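Local coordinates for Peptide/nickel transport system substrate-binding protein (Listeria monocytogenes serotype 1/2a, PDB 5KZT), which binds a peptide and probably serves as the substrate-binding component of a peptide uptake system, at residues 235-240 with 248-253; 265-270 with 517-522; 377-382 with 401-406. All coordinates share one frame; numbering follows the deposited sequence.

Interaction 1. Residues 235-240 with 248-253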
# COMPACT_ATOMS: atom_id res chain seq x y z
N THR A 235 -5.20 25.05 -0.16
CA THR A 235 -3.86 25.41 0.25
C THR A 235 -2.87 24.98 -0.85
O THR A 235 -2.04 25.78 -1.28
CB THR A 235 -3.51 24.75 1.59
OG1 THR A 235 -4.42 25.23 2.59
CG2 THR A 235 -2.08 25.06 2.01
N GLY A 236 -3.00 23.73 -1.29
CA GLY A 236 -2.17 23.17 -2.37
C GLY A 236 -2.23 24.00 -3.64
O GLY A 236 -1.19 24.32 -4.24
N LEU A 237 -3.43 24.38 -4.04
CA LEU A 237 -3.63 25.16 -5.26
C LEU A 237 -2.97 26.54 -5.19
O LEU A 237 -2.32 26.98 -6.15
CB LEU A 237 -5.13 25.27 -5.57
CG LEU A 237 -5.54 25.75 -6.96
CD1 LEU A 237 -4.80 24.99 -8.06
CD2 LEU A 237 -7.05 25.59 -7.11
N ASN A 238 -3.12 27.23 -4.06
CA ASN A 238 -2.46 28.51 -3.87
C ASN A 238 -0.93 28.39 -3.96
O ASN A 238 -0.26 29.25 -4.51
CB ASN A 238 -2.87 29.12 -2.54
CG ASN A 238 -2.12 30.39 -2.24
OD1 ASN A 238 -2.32 31.40 -2.90
ND2 ASN A 238 -1.22 30.34 -1.27
N LEU A 239 -0.38 27.31 -3.40
CA LEU A 239 1.07 27.08 -3.45
C LEU A 239 1.52 26.81 -4.90
O LEU A 239 2.56 27.32 -5.34
CB LEU A 239 1.45 25.92 -2.53
CG LEU A 239 1.33 26.17 -1.02
CD1 LEU A 239 1.57 24.88 -0.27
CD2 LEU A 239 2.31 27.24 -0.54
N TYR A 240 0.72 26.05 -5.64
CA TYR A 240 0.96 25.79 -7.06
C TYR A 240 0.92 27.08 -7.90
O TYR A 240 1.77 27.29 -8.74
CB TYR A 240 -0.07 24.78 -7.57
CG TYR A 240 0.10 24.35 -9.01
CD1 TYR A 240 -0.49 25.05 -10.05
CD2 TYR A 240 0.84 23.20 -9.32
CE1 TYR A 240 -0.34 24.64 -11.37
CE2 TYR A 240 0.99 22.78 -10.64
CZ TYR A 240 0.41 23.52 -11.66
OH TYR A 240 0.55 23.07 -12.94
N THR A 248 0.19 19.35 -7.42
CA THR A 248 -0.72 19.42 -6.29
C THR A 248 -1.99 18.58 -6.51
O THR A 248 -2.59 18.62 -7.57
CB THR A 248 -1.06 20.89 -5.94
OG1 THR A 248 -1.78 20.96 -4.71
CG2 THR A 248 -1.87 21.55 -7.05
N VAL A 249 -2.41 17.89 -5.47
CA VAL A 249 -3.59 17.03 -5.55
C VAL A 249 -4.86 17.88 -5.52
O VAL A 249 -4.95 18.82 -4.73
CB VAL A 249 -3.68 16.07 -4.35
CG1 VAL A 249 -4.93 15.18 -4.47
CG2 VAL A 249 -2.44 15.23 -4.21
N LEU A 250 -5.83 17.53 -6.36
CA LEU A 250 -7.13 18.20 -6.43
C LEU A 250 -8.21 17.21 -6.04
O LEU A 250 -8.25 16.13 -6.58
CB LEU A 250 -7.44 18.68 -7.86
CG LEU A 250 -6.40 19.58 -8.53
CD1 LEU A 250 -6.73 19.72 -10.00
CD2 LEU A 250 -6.34 20.94 -7.85
N SER A 251 -9.10 17.61 -5.16
CA SER A 251 -10.19 16.75 -4.75
C SER A 251 -11.53 17.46 -4.89
O SER A 251 -11.58 18.70 -4.88
CB SER A 251 -9.93 16.30 -3.33
OG SER A 251 -11.11 15.80 -2.78
N ALA A 252 -12.60 16.67 -5.06
CA ALA A 252 -13.98 17.16 -5.09
C ALA A 252 -14.14 18.37 -6.04
O ALA A 252 -13.71 18.29 -7.19
CB ALA A 252 -14.46 17.45 -3.65
N ASP A 253 -14.68 19.50 -5.57
CA ASP A 253 -14.89 20.65 -6.46
C ASP A 253 -13.60 21.26 -7.03
O ASP A 253 -13.64 21.82 -8.12
CB ASP A 253 -15.73 21.73 -5.76
CG ASP A 253 -17.09 21.23 -5.35
OD1 ASP A 253 -17.71 20.47 -6.12
OD2 ASP A 253 -17.53 21.58 -4.23
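Thr248 meets the helix at Gly236 and Tyr240, its two branches dividing the work. The hydroxyl branch is pressed against glycine backbone, with Thr248 OG1 3.2 Å from Gly236 CA. A glycine at this position of the helix, with no side chain to hold the strand off, permits so near an approach. Thr248 OG1 also comes near Gly236 O, but the angle is too poor for a hydrogen bond between them; Gly236 O accepts the helical i+4 bond from Tyr240 N at 2.9 Å. The methyl branch reaches the root of the tyrosine, Thr248 CG2 lying 3.7 Å from Tyr240 CB and almost as near the ring carbons CG and CD2, where it meets the ring obliquely. With Thr248 OG1 anti to the backbone N (chi1 -171°), both branches face the helix. Beside this pair, a looser apolar contact brings Leu237 CD1 to 4.3 Å from Leu250 CD2.

Behind this first shell stands strand 491-503. Its Leu502 touches Leu237, Tyr240 and Leu250, and backbone hydrogen bonds of Thr248 with Leu502 and of Leu250 with Ala500 fix the strand residues in place. Val249 points away from the helix and packs on Tyr501. Near the C-terminal end of helix 233-241, Lys504 bonds to Tyr240 O and makes a cation-pi contact with the ring.

The axes of the short segments approach to 7.8 Å at 137°; helix 233-241 and strand 247-250, joined by a short loop, lie on a mixed sheet, as expected in the alpha/beta lobes of the solute-binding protein fold.

Interaction 2. Residues 265-270 with 517-522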
# COMPACT_ATOMS: atom_id res chain seq x y z
N VAL A 265 -4.00 16.46 -14.67
CA VAL A 265 -3.65 15.09 -15.00
C VAL A 265 -4.39 14.18 -14.04
O VAL A 265 -4.74 14.58 -12.93
CB VAL A 265 -2.12 14.82 -14.90
CG1 VAL A 265 -1.34 15.62 -15.91
CG2 VAL A 265 -1.60 15.10 -13.51
N THR A 266 -4.61 12.95 -14.50
CA THR A 266 -5.28 11.92 -13.71
C THR A 266 -4.36 10.71 -13.66
O THR A 266 -3.79 10.32 -14.68
CB THR A 266 -6.62 11.45 -14.35
OG1 THR A 266 -7.42 12.57 -14.72
CG2 THR A 266 -7.40 10.62 -13.38
N VAL A 267 -4.25 10.12 -12.48
CA VAL A 267 -3.42 8.94 -12.27
C VAL A 267 -4.37 7.84 -11.81
O VAL A 267 -5.06 8.03 -10.81
CB VAL A 267 -2.34 9.27 -11.22
CG1 VAL A 267 -1.60 8.02 -10.75
CG2 VAL A 267 -1.36 10.30 -11.79
N ASN A 268 -4.41 6.71 -12.54
CA ASN A 268 -5.12 5.51 -12.10
C ASN A 268 -4.18 4.73 -11.20
O ASN A 268 -3.13 4.27 -11.63
CB ASN A 268 -5.53 4.62 -13.28
CG ASN A 268 -6.19 3.31 -12.84
OD1 ASN A 268 -6.53 3.09 -11.65
ND2 ASN A 268 -6.37 2.41 -13.82
N ASN A 269 -4.57 4.57 -9.95
CA ASN A 269 -3.71 3.95 -8.95
C ASN A 269 -3.88 2.41 -8.87
O ASN A 269 -3.15 1.77 -8.12
CB ASN A 269 -4.00 4.61 -7.58
CG ASN A 269 -3.73 6.13 -7.58
OD1 ASN A 269 -4.62 6.93 -7.81
ND2 ASN A 269 -2.48 6.52 -7.34
N SER A 270 -4.84 1.83 -9.59
CA SER A 270 -5.23 0.40 -9.45
C SER A 270 -5.40 -0.04 -7.98
O SER A 270 -5.07 -1.16 -7.61
CB SER A 270 -4.23 -0.53 -10.16
OG SER A 270 -4.20 -0.29 -11.56
N PRO A 517 5.89 0.62 -4.40
CA PRO A 517 6.01 2.05 -4.09
C PRO A 517 5.59 2.94 -5.26
O PRO A 517 5.93 2.65 -6.41
CB PRO A 517 7.51 2.22 -3.81
CG PRO A 517 7.95 0.88 -3.29
CD PRO A 517 7.08 -0.15 -3.98
N ASP A 518 4.84 4.00 -4.97
CA ASP A 518 4.08 4.72 -6.00
C ASP A 518 4.92 5.39 -7.11
O ASP A 518 4.54 5.33 -8.29
CB ASP A 518 3.16 5.74 -5.35
CG ASP A 518 1.92 5.09 -4.72
OD1 ASP A 518 2.01 3.99 -4.13
OD2 ASP A 518 0.84 5.70 -4.79
N TYR A 519 6.03 6.01 -6.73
CA TYR A 519 6.86 6.76 -7.68
C TYR A 519 8.32 6.37 -7.60
O TYR A 519 8.79 5.85 -6.58
CB TYR A 519 6.71 8.27 -7.44
CG TYR A 519 5.34 8.78 -7.77
CD1 TYR A 519 4.32 8.78 -6.81
CD2 TYR A 519 5.03 9.25 -9.05
CE1 TYR A 519 3.05 9.26 -7.11
CE2 TYR A 519 3.75 9.69 -9.37
CZ TYR A 519 2.77 9.70 -8.40
OH TYR A 519 1.50 10.18 -8.72
N THR A 520 9.02 6.61 -8.70
CA THR A 520 10.48 6.53 -8.72
C THR A 520 10.96 7.84 -9.33
O THR A 520 10.73 8.09 -10.52
CB THR A 520 10.97 5.34 -9.54
OG1 THR A 520 10.46 4.12 -8.96
CG2 THR A 520 12.51 5.29 -9.55
N TYR A 521 11.59 8.67 -8.50
CA TYR A 521 12.07 9.98 -8.93
C TYR A 521 13.47 9.95 -9.54
O TYR A 521 13.95 11.00 -9.98
CB TYR A 521 12.09 10.97 -7.77
CG TYR A 521 10.79 11.09 -7.02
CD1 TYR A 521 9.56 11.21 -7.70
CD2 TYR A 521 10.77 11.12 -5.65
CE1 TYR A 521 8.36 11.33 -7.00
CE2 TYR A 521 9.58 11.24 -4.94
CZ TYR A 521 8.38 11.34 -5.61
OH TYR A 521 7.21 11.44 -4.87
N LYS A 522 14.10 8.77 -9.54
CA LYS A 522 15.50 8.58 -9.93
C LYS A 522 15.89 9.38 -11.17
O LYS A 522 16.88 10.08 -11.11
CB LYS A 522 15.81 7.10 -10.14
CG LYS A 522 17.23 6.76 -10.54
CD LYS A 522 17.39 5.27 -10.77
CE LYS A 522 18.71 4.99 -11.46
NZ LYS A 522 18.99 3.54 -11.57
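Val267 and Tyr519 approach from opposite directions and touch only at their ends, Val267 CG2 standing 4.2 Å from Tyr519 OH. Tyr519 CG lies anti to its own carbonyl carbon (chi1 -67°), which sends the ring out from the chain toward strand 264-277. The phenol oxygen has a firmer partner than the valine methyl, a hydrogen bond with Arg247, and the side chain also packs on Tyr501 of strand 491-503. The tyrosine is therefore held from several sides, and its backbone is fixed as well: its N bonds to Asn40, while its O takes bonds from Asn43 and Gln44 of helix 36-45. This is the compact part of the contact.

Two residues farther along strand 264-277 comes a second marginal approach, where the end of Asn269 nears the Asp518 carboxylate. Asn269 packs on Arg497, and Asp518 lies against Gln36 and Asn40. Lys512 touches both Val267 and Asn269, so strand 511-512 shares this side of strand 264-277 with the segment 517-522.

On the solvent side, by contrast, Thr266 and Asn268 are exposed and take no part in the contact. Here Asn268 forms an Asx turn, its OD1 accepting from Ser270 N at 2.9 Å. The bond is nearly straight at the hydrogen (166°), although the donor stands well above the carbonyl plane rather than on a lone pair.

Val267 and Asn269 are backbone-bonded to Thr499 and Arg497, respectively, of strand 491-503. These long antiparallel strands, 264-277 and 491-503, are probably the ones that connect the two lobes, as in OppA-type binding proteins, with the short antiparallel pair 511-512 and 519-520 packed beside them.

Interaction 3. Residues 377-382 with 401-406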
# COMPACT_ATOMS: atom_id res chain seq x y z
N GLU A 377 -9.20 17.34 4.45
CA GLU A 377 -10.48 17.97 4.12
C GLU A 377 -11.38 16.99 3.39
O GLU A 377 -12.58 16.89 3.68
CB GLU A 377 -10.28 19.22 3.26
CG GLU A 377 -11.57 19.94 2.88
CD GLU A 377 -11.31 21.27 2.20
OE1 GLU A 377 -10.47 21.34 1.29
OE2 GLU A 377 -11.96 22.27 2.59
N ASN A 378 -10.82 16.28 2.42
CA ASN A 378 -11.64 15.37 1.62
C ASN A 378 -12.07 14.13 2.38
O ASN A 378 -13.14 13.60 2.13
CB ASN A 378 -10.96 14.97 0.30
CG ASN A 378 -11.96 14.47 -0.74
OD1 ASN A 378 -12.84 15.22 -1.17
ND2 ASN A 378 -11.85 13.20 -1.13
N ALA A 379 -11.24 13.65 3.30
CA ALA A 379 -11.63 12.51 4.14
C ALA A 379 -12.81 12.89 5.05
O ALA A 379 -13.70 12.08 5.25
CB ALA A 379 -10.45 12.03 4.98
N ARG A 380 -12.80 14.11 5.58
CA ARG A 380 -13.91 14.66 6.37
C ARG A 380 -15.22 14.79 5.54
O ARG A 380 -16.29 14.45 6.02
CB ARG A 380 -13.48 15.99 6.97
CG ARG A 380 -14.53 16.77 7.76
CD ARG A 380 -13.89 18.04 8.31
NE ARG A 380 -14.86 19.03 8.78
CZ ARG A 380 -14.55 20.20 9.35
NH1 ARG A 380 -13.27 20.56 9.52
NH2 ARG A 380 -15.51 21.03 9.76
N LYS A 381 -15.13 15.27 4.31
CA LYS A 381 -16.24 15.25 3.37
C LYS A 381 -16.77 13.82 3.12
O LYS A 381 -17.99 13.57 3.09
CB LYS A 381 -15.81 15.87 2.04
CG LYS A 381 -16.94 16.11 1.07
CD LYS A 381 -16.40 16.59 -0.26
CE LYS A 381 -17.53 16.77 -1.25
NZ LYS A 381 -18.48 17.84 -0.83
N SER A 382 -15.84 12.89 2.93
CA SER A 382 -16.15 11.49 2.72
C SER A 382 -16.94 10.92 3.88
O SER A 382 -18.00 10.33 3.69
CB SER A 382 -14.87 10.68 2.51
OG SER A 382 -15.11 9.30 2.65
N LEU A 401 -18.24 10.08 14.00
CA LEU A 401 -17.10 10.23 13.09
C LEU A 401 -15.77 10.44 13.82
O LEU A 401 -15.66 11.27 14.69
CB LEU A 401 -17.35 11.38 12.12
CG LEU A 401 -18.53 11.21 11.16
CD1 LEU A 401 -18.57 12.37 10.19
CD2 LEU A 401 -18.46 9.87 10.44
N LYS A 402 -14.76 9.67 13.42
CA LYS A 402 -13.40 9.84 13.89
C LYS A 402 -12.55 10.07 12.65
O LYS A 402 -12.63 9.30 11.69
CB LYS A 402 -12.98 8.58 14.64
CG LYS A 402 -11.69 8.65 15.39
CD LYS A 402 -11.55 7.43 16.29
CE LYS A 402 -10.33 7.52 17.19
NZ LYS A 402 -10.44 8.62 18.19
N ASN A 403 -11.78 11.16 12.64
CA ASN A 403 -11.00 11.56 11.47
C ASN A 403 -9.60 11.89 11.95
O ASN A 403 -9.34 12.99 12.40
CB ASN A 403 -11.65 12.75 10.74
CG ASN A 403 -12.91 12.35 9.98
OD1 ASN A 403 -14.00 12.38 10.52
ND2 ASN A 403 -12.76 11.95 8.73
N VAL A 404 -8.68 10.93 11.79
CA VAL A 404 -7.40 10.96 12.48
C VAL A 404 -6.24 10.95 11.47
O VAL A 404 -6.45 10.63 10.30
CB VAL A 404 -7.30 9.76 13.46
CG1 VAL A 404 -8.29 9.94 14.61
CG2 VAL A 404 -7.51 8.42 12.76
N PRO A 405 -5.03 11.30 11.92
CA PRO A 405 -3.89 11.17 11.01
C PRO A 405 -3.76 9.74 10.52
O PRO A 405 -4.13 8.78 11.23
CB PRO A 405 -2.69 11.56 11.88
CG PRO A 405 -3.28 12.46 12.92
CD PRO A 405 -4.63 11.87 13.21
N PHE A 406 -3.29 9.61 9.29
CA PHE A 406 -3.16 8.33 8.64
C PHE A 406 -2.44 7.33 9.55
O PHE A 406 -2.91 6.21 9.76
CB PHE A 406 -2.38 8.57 7.34
CG PHE A 406 -2.15 7.36 6.50
CD1 PHE A 406 -3.13 6.39 6.32
CD2 PHE A 406 -0.95 7.22 5.83
CE1 PHE A 406 -2.91 5.29 5.52
CE2 PHE A 406 -0.72 6.14 5.01
CZ PHE A 406 -1.70 5.16 4.85
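The carboxamide of Asn403 presents one face to Arg380, whose CA sits above the amide nitrogen, 3.8 Å from Asn403 ND2. Off the nitrogen end, and tilted toward that same face, lies Ala379 O, 3.6 Å from Asn403 ND2 but not hydrogen-bonded to it. Asn403 CG is anti to the carbonyl carbon (chi1 -73°), which swings the amide across toward the helix.

The nitrogen's true partners are Asp374 O and Ser383 OG. Asp374 ends the strand that leads into helix 377-393, so this one amide links all three elements of the beta-alpha-beta crossover formed by strand 367-374, helix 377-393 and strand 397-404. The two strands run parallel, with Lys402 and Val404 backbone-bonded to Ser373.

Only the root of Arg380 joins in: its extended side chain leads away from the strand. Ala379 CB points toward the strand and stops 4.4 Å from Asn403 ND2. Next to this contact runs the bound peptide: Asn378 and Phe406 pack on its backbone, while Ala379 and Ser382 touch one of its basic side chains.

Overall arrangement
From the N terminus, interaction 1 comes first and closes the short connection between helix 233-241 and strand 247-250, with seven residues between its segments. Helix 252-256 then leads into strand 264-277, where interaction 2 opens; it closes only near the C terminus, at 517-522. Interaction 3 falls wholly within that long excursion and joins helix and second strand of one beta-alpha-beta unit, 18 residues lying between its segments. All three reach the same mixed sheet. Interactions 1 and 3 touch directly, Ala252 packing against Asn378 and Lys381, so the residues after strand 247-250 lie against helix 377-393. Interaction 2 lies apart, its centre about 17 Å from that of interaction 1 and 23 Å from that of interaction 3.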